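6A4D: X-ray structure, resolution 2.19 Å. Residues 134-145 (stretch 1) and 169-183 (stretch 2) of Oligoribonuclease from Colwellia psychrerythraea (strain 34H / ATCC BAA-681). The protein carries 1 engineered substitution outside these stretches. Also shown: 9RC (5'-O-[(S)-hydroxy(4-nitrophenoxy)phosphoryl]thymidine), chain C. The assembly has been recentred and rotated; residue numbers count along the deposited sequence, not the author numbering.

Stretch 1, residues 134-145: NLDVSTIKELAK
Stretch 2 (169-183) ESIAELKVYRELFFK

Stretch 1 enters as a strand, Asn134 to Asp136, and then turns into a helix that continues past Lys145. Stretch 2 opens inside a helix that began earlier in the chain; it runs on through Leu180. The two helices run in roughly the same direction, 44° apart, with axes 10.2 Å apart at closest approach. Val137 lies level with Leu174 (CA to CA 6.3 Å), Ile140 with Tyr177 (CA to CA 7.7 Å) and Ala144 with Phe181 (CA to CA 7.6 Å). Together the two sides bury 537 Å².

Asp136 (chi1 t) caps the first helix: its OD1 accepts from Ser138 N at 3.1 Å. Within the helix, Val137 O accepts from Lys141 N at 2.9 Å, and Ala144 N donates to Ile140 O at 2.8 Å. In stretch 2, Tyr177 O accepts from Phe181 N at 2.8 Å and Phe182 N at 3.2 Å.

One polar cluster joins the helices. Glu173 (chi1 t, chi2 t) accepts through OE2 from Lys141 NZ at 2.9 Å, a salt bridge, and from Tyr177 OH at a very short 2.5 Å. This one carboxylate oxygen thus serves both donors, and the lysine charge is balanced. Glu173 OE1 is hydrogen-bonded elsewhere in the structure. Lys141 (t, t, m, m) packs its CG 3.4 Å from Tyr177 OH.

Most of the rest is packing of apolar side chains. Val137 (t) fits between Ser170, Glu173, Leu174 and Tyr177. Tyr177 (m) in turn sits among Val137, Ile140, Lys141 and Ala144. Ile140 (m, t) places CG2 over the Tyr177 ring face, 3.8 Å from its centroid, while its CD1 meets Leu174 CD1 at 3.4 Å. Ala144 CB packs 3.7 Å from Phe181 CE2 (Phe181 chi1 t).

Ser138 points away from stretch 2; its OG donates to 9RC OAO at 2.5 Å.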

# COMPACT_ATOMS: atom_id res chain seq x y z
N ASN A 134 0.66 2.24 5.42
CA ASN A 134 -0.66 2.50 4.91
C ASN A 134 -1.64 1.71 5.76
O ASN A 134 -1.32 0.65 6.27
CB ASN A 134 -0.74 2.10 3.46
CG ASN A 134 0.23 2.87 2.60
OD1 ASN A 134 0.43 4.05 2.84
ND2 ASN A 134 0.82 2.21 1.59
N LEU A 135 -2.83 2.26 5.89
CA LEU A 135 -3.95 1.54 6.42
C LEU A 135 -4.94 1.35 5.25
O LEU A 135 -5.69 2.22 4.87
CB LEU A 135 -4.50 2.27 7.59
CG LEU A 135 -5.50 1.48 8.41
CD1 LEU A 135 -5.88 2.26 9.64
CD2 LEU A 135 -6.78 1.15 7.63
N ASP A 136 -4.87 0.18 4.66
CA ASP A 136 -5.51 -0.11 3.41
C ASP A 136 -6.71 -1.02 3.68
O ASP A 136 -6.54 -2.17 3.95
CB ASP A 136 -4.47 -0.78 2.46
CG ASP A 136 -5.02 -1.01 1.05
OD1 ASP A 136 -6.23 -0.80 0.83
OD2 ASP A 136 -4.24 -1.46 0.16
N VAL A 137 -7.92 -0.48 3.51
CA VAL A 137 -9.14 -1.13 3.84
C VAL A 137 -9.38 -2.33 2.85
O VAL A 137 -10.00 -3.36 3.22
CB VAL A 137 -10.27 -0.08 3.81
CG1 VAL A 137 -11.66 -0.74 3.86
CG2 VAL A 137 -10.09 0.92 4.95
N SER A 138 -8.81 -2.21 1.65
CA SER A 138 -8.90 -3.26 0.65
C SER A 138 -8.05 -4.46 0.99
O SER A 138 -8.35 -5.52 0.51
CB SER A 138 -8.50 -2.75 -0.73
OG SER A 138 -9.29 -1.67 -1.07
N THR A 139 -7.05 -4.31 1.83
CA THR A 139 -6.39 -5.48 2.42
C THR A 139 -7.39 -6.29 3.18
O THR A 139 -7.40 -7.51 3.09
CB THR A 139 -5.25 -5.05 3.37
OG1 THR A 139 -4.13 -4.66 2.57
CG2 THR A 139 -4.86 -6.13 4.42
N ILE A 140 -8.25 -5.61 3.92
CA ILE A 140 -9.20 -6.30 4.82
C ILE A 140 -10.27 -6.86 3.94
O ILE A 140 -10.72 -7.95 4.17
CB ILE A 140 -9.82 -5.38 5.90
CG1 ILE A 140 -8.68 -4.77 6.73
CG2 ILE A 140 -10.71 -6.20 6.88
CD1 ILE A 140 -9.08 -3.45 7.26
N LYS A 141 -10.63 -6.13 2.90
CA LYS A 141 -11.50 -6.71 1.87
C LYS A 141 -11.02 -8.01 1.25
O LYS A 141 -11.78 -8.97 1.11
CB LYS A 141 -11.79 -5.69 0.79
CG LYS A 141 -13.06 -6.03 0.02
CD LYS A 141 -12.95 -5.53 -1.41
CE LYS A 141 -12.71 -4.02 -1.49
NZ LYS A 141 -13.88 -3.25 -1.02
N GLU A 142 -9.73 -8.07 0.92
CA GLU A 142 -9.19 -9.31 0.40
C GLU A 142 -9.16 -10.43 1.44
O GLU A 142 -9.38 -11.57 1.06
CB GLU A 142 -7.84 -9.09 -0.20
CG GLU A 142 -7.85 -8.22 -1.49
CD GLU A 142 -8.53 -8.95 -2.67
OE1 GLU A 142 -8.23 -10.14 -2.84
OE2 GLU A 142 -9.38 -8.35 -3.39
N LEU A 143 -8.91 -10.15 2.73
CA LEU A 143 -9.04 -11.15 3.76
C LEU A 143 -10.48 -11.60 3.90
O LEU A 143 -10.74 -12.79 4.07
CB LEU A 143 -8.41 -10.76 5.08
CG LEU A 143 -6.89 -10.48 4.94
CD1 LEU A 143 -6.29 -9.78 6.12
CD2 LEU A 143 -6.06 -11.72 4.64
N ALA A 144 -11.42 -10.66 3.84
CA ALA A 144 -12.84 -11.04 4.04
C ALA A 144 -13.32 -11.95 2.89
O ALA A 144 -13.98 -12.99 3.15
CB ALA A 144 -13.72 -9.82 4.12
N LYS A 145 -12.96 -11.59 1.63
CA LYS A 145 -13.20 -12.46 0.48
C LYS A 145 -12.88 -13.93 0.72
O LYS A 145 -13.64 -14.81 0.37
CB LYS A 145 -12.49 -11.98 -0.76
CG LYS A 145 -13.15 -10.73 -1.31
CD LYS A 145 -12.27 -9.96 -2.26
CE LYS A 145 -11.68 -10.88 -3.31
NZ LYS A 145 -11.37 -10.08 -4.51
N GLU A 169 -17.27 6.47 2.40
CA GLU A 169 -17.42 5.07 2.03
C GLU A 169 -16.36 4.04 2.56
O GLU A 169 -16.71 2.93 2.90
CB GLU A 169 -17.51 4.97 0.50
CG GLU A 169 -18.91 4.73 -0.03
CD GLU A 169 -18.94 4.54 -1.53
OE1 GLU A 169 -19.67 5.32 -2.18
OE2 GLU A 169 -18.22 3.62 -2.04
N SER A 170 -15.09 4.39 2.52
CA SER A 170 -14.01 3.55 3.01
C SER A 170 -14.13 3.40 4.52
O SER A 170 -13.98 2.29 5.03
CB SER A 170 -12.62 4.17 2.70
OG SER A 170 -12.55 4.63 1.36
N ILE A 171 -14.38 4.51 5.20
CA ILE A 171 -14.53 4.56 6.67
C ILE A 171 -15.65 3.65 7.06
O ILE A 171 -15.50 2.79 7.96
CB ILE A 171 -14.82 6.00 7.13
CG1 ILE A 171 -13.58 6.88 6.85
CG2 ILE A 171 -15.17 6.12 8.63
CD1 ILE A 171 -13.74 8.32 7.25
N ALA A 172 -16.74 3.79 6.32
CA ALA A 172 -17.91 2.99 6.62
C ALA A 172 -17.60 1.54 6.38
O ALA A 172 -18.03 0.72 7.16
CB ALA A 172 -19.12 3.45 5.82
N GLU A 173 -16.85 1.21 5.33
CA GLU A 173 -16.51 -0.17 5.07
C GLU A 173 -15.71 -0.79 6.24
O GLU A 173 -15.94 -1.90 6.63
CB GLU A 173 -15.73 -0.34 3.76
CG GLU A 173 -15.39 -1.79 3.39
CD GLU A 173 -14.51 -1.89 2.13
OE1 GLU A 173 -14.29 -0.85 1.46
OE2 GLU A 173 -14.01 -3.02 1.83
N LEU A 174 -14.78 -0.04 6.79
CA LEU A 174 -13.92 -0.47 7.86
C LEU A 174 -14.70 -0.63 9.17
O LEU A 174 -14.41 -1.53 9.95
CB LEU A 174 -12.72 0.46 8.03
CG LEU A 174 -11.72 0.09 9.14
CD1 LEU A 174 -11.05 -1.26 8.93
CD2 LEU A 174 -10.68 1.18 9.33
N LYS A 175 -15.72 0.19 9.34
CA LYS A 175 -16.63 0.13 10.50
C LYS A 175 -17.41 -1.17 10.48
O LYS A 175 -17.55 -1.88 11.45
CB LYS A 175 -17.59 1.31 10.47
CG LYS A 175 -17.13 2.57 11.11
CD LYS A 175 -18.35 3.43 11.49
CE LYS A 175 -18.00 4.70 12.31
NZ LYS A 175 -17.90 6.01 11.56
N VAL A 176 -17.85 -1.52 9.29
CA VAL A 176 -18.45 -2.79 9.10
C VAL A 176 -17.51 -3.91 9.49
O VAL A 176 -17.92 -4.82 10.27
CB VAL A 176 -19.02 -2.93 7.65
CG1 VAL A 176 -19.31 -4.37 7.25
CG2 VAL A 176 -20.23 -2.05 7.51
N TYR A 177 -16.29 -3.90 8.97
CA TYR A 177 -15.32 -4.98 9.37
C TYR A 177 -15.05 -4.98 10.86
O TYR A 177 -14.96 -6.01 11.49
CB TYR A 177 -13.97 -4.88 8.62
CG TYR A 177 -14.08 -4.97 7.13
CD1 TYR A 177 -14.92 -5.90 6.52
CD2 TYR A 177 -13.33 -4.13 6.31
CE1 TYR A 177 -15.02 -5.99 5.15
CE2 TYR A 177 -13.43 -4.20 4.93
CZ TYR A 177 -14.30 -5.10 4.35
OH TYR A 177 -14.41 -5.16 3.01
N ARG A 178 -14.87 -3.80 11.42
CA ARG A 178 -14.69 -3.70 12.85
C ARG A 178 -15.75 -4.49 13.65
O ARG A 178 -15.42 -5.22 14.58
CB ARG A 178 -14.74 -2.23 13.26
CG ARG A 178 -14.33 -2.08 14.70
CD ARG A 178 -14.36 -0.65 15.15
NE ARG A 178 -13.46 -0.56 16.29
CZ ARG A 178 -13.48 0.41 17.18
NH1 ARG A 178 -12.62 0.36 18.18
NH2 ARG A 178 -14.34 1.43 17.05
N GLU A 179 -17.01 -4.33 13.26
CA GLU A 179 -18.14 -5.00 13.89
C GLU A 179 -18.27 -6.48 13.56
O GLU A 179 -18.49 -7.26 14.49
CB GLU A 179 -19.44 -4.26 13.56
CG GLU A 179 -20.67 -4.78 14.28
CD GLU A 179 -21.97 -4.24 13.68
OE1 GLU A 179 -21.94 -3.23 12.92
OE2 GLU A 179 -23.03 -4.81 13.98
N LEU A 180 -18.10 -6.89 12.29
CA LEU A 180 -18.35 -8.27 11.89
C LEU A 180 -17.16 -9.18 11.73
O LEU A 180 -17.33 -10.39 11.65
CB LEU A 180 -19.18 -8.29 10.58
CG LEU A 180 -20.51 -7.55 10.62
CD1 LEU A 180 -21.11 -7.47 9.24
CD2 LEU A 180 -21.48 -8.24 11.60
N PHE A 181 -15.96 -8.64 11.67
CA PHE A 181 -14.82 -9.47 11.23
C PHE A 181 -13.66 -9.43 12.15
O PHE A 181 -12.88 -10.32 12.13
CB PHE A 181 -14.42 -9.01 9.82
CG PHE A 181 -13.45 -9.90 9.07
CD1 PHE A 181 -13.44 -11.29 9.20
CD2 PHE A 181 -12.63 -9.31 8.10
CE1 PHE A 181 -12.55 -12.05 8.44
CE2 PHE A 181 -11.78 -10.06 7.32
CZ PHE A 181 -11.73 -11.43 7.49
N PHE A 182 -13.60 -8.45 13.03
CA PHE A 182 -12.57 -8.38 14.01
C PHE A 182 -13.12 -8.76 15.34
O PHE A 182 -14.27 -8.45 15.64
CB PHE A 182 -12.06 -6.93 14.06
CG PHE A 182 -11.14 -6.58 12.94
CD1 PHE A 182 -9.82 -6.99 12.98
CD2 PHE A 182 -11.59 -5.92 11.85
CE1 PHE A 182 -8.93 -6.68 11.96
CE2 PHE A 182 -10.71 -5.63 10.78
CZ PHE A 182 -9.40 -6.00 10.86
N LYS A 183 -12.28 -9.33 16.19
CA LYS A 183 -12.73 -9.84 17.49
C LYS A 183 -12.83 -8.67 18.45
O LYS A 183 -13.93 -8.36 18.93
CB LYS A 183 -11.77 -10.91 18.02
CG LYS A 183 -12.46 -12.05 18.69
CD LYS A 183 -11.48 -13.01 19.34
CE LYS A 183 -10.70 -13.86 18.36
NZ LYS A 183 -11.58 -14.56 17.41
OAJ 9RC C . -4.91 1.21 -8.99
CAE 9RC C . -5.74 0.62 -9.69
NAI 9RC C . -5.30 -0.18 -10.73
CAL 9RC C . -6.23 -0.87 -11.53
OAS 9RC C . -5.78 -1.56 -12.46
CAT 9RC C . -7.60 -0.76 -11.27
CAU 9RC C . -8.56 -1.45 -12.04
CAF 9RC C . -8.01 0.05 -10.23
NAB 9RC C . -7.05 0.74 -9.44
CAA 9RC C . -7.45 1.62 -8.34
OAC 9RC C . -7.93 0.89 -7.25
CAD 9RC C . -8.61 2.48 -8.77
CAH 9RC C . -9.05 3.01 -7.46
OAK 9RC C . -8.34 4.20 -7.24
CAG 9RC C . -8.60 1.92 -6.50
CAR 9RC C . -9.82 1.28 -5.93
OAQ 9RC C . -9.36 0.16 -5.19
PAP 9RC C . -10.42 -0.77 -4.49
OAO 9RC C . -9.53 -1.74 -3.57
OAN 9RC C . -10.99 -1.62 -5.56
OAM 9RC C . -11.33 0.31 -3.83
CAV 9RC C . -12.50 0.45 -3.08
CAW 9RC C . -12.92 1.76 -2.68
CAY 9RC C . -14.09 1.96 -1.86
CBA 9RC C . -14.87 0.83 -1.44
NBB 9RC C . -16.01 0.85 -0.65
OBD 9RC C . -17.33 -0.04 -1.00
OBC 9RC C . -15.97 1.53 0.55
CAZ 9RC C . -14.42 -0.42 -1.87
CAX 9RC C . -13.27 -0.65 -2.66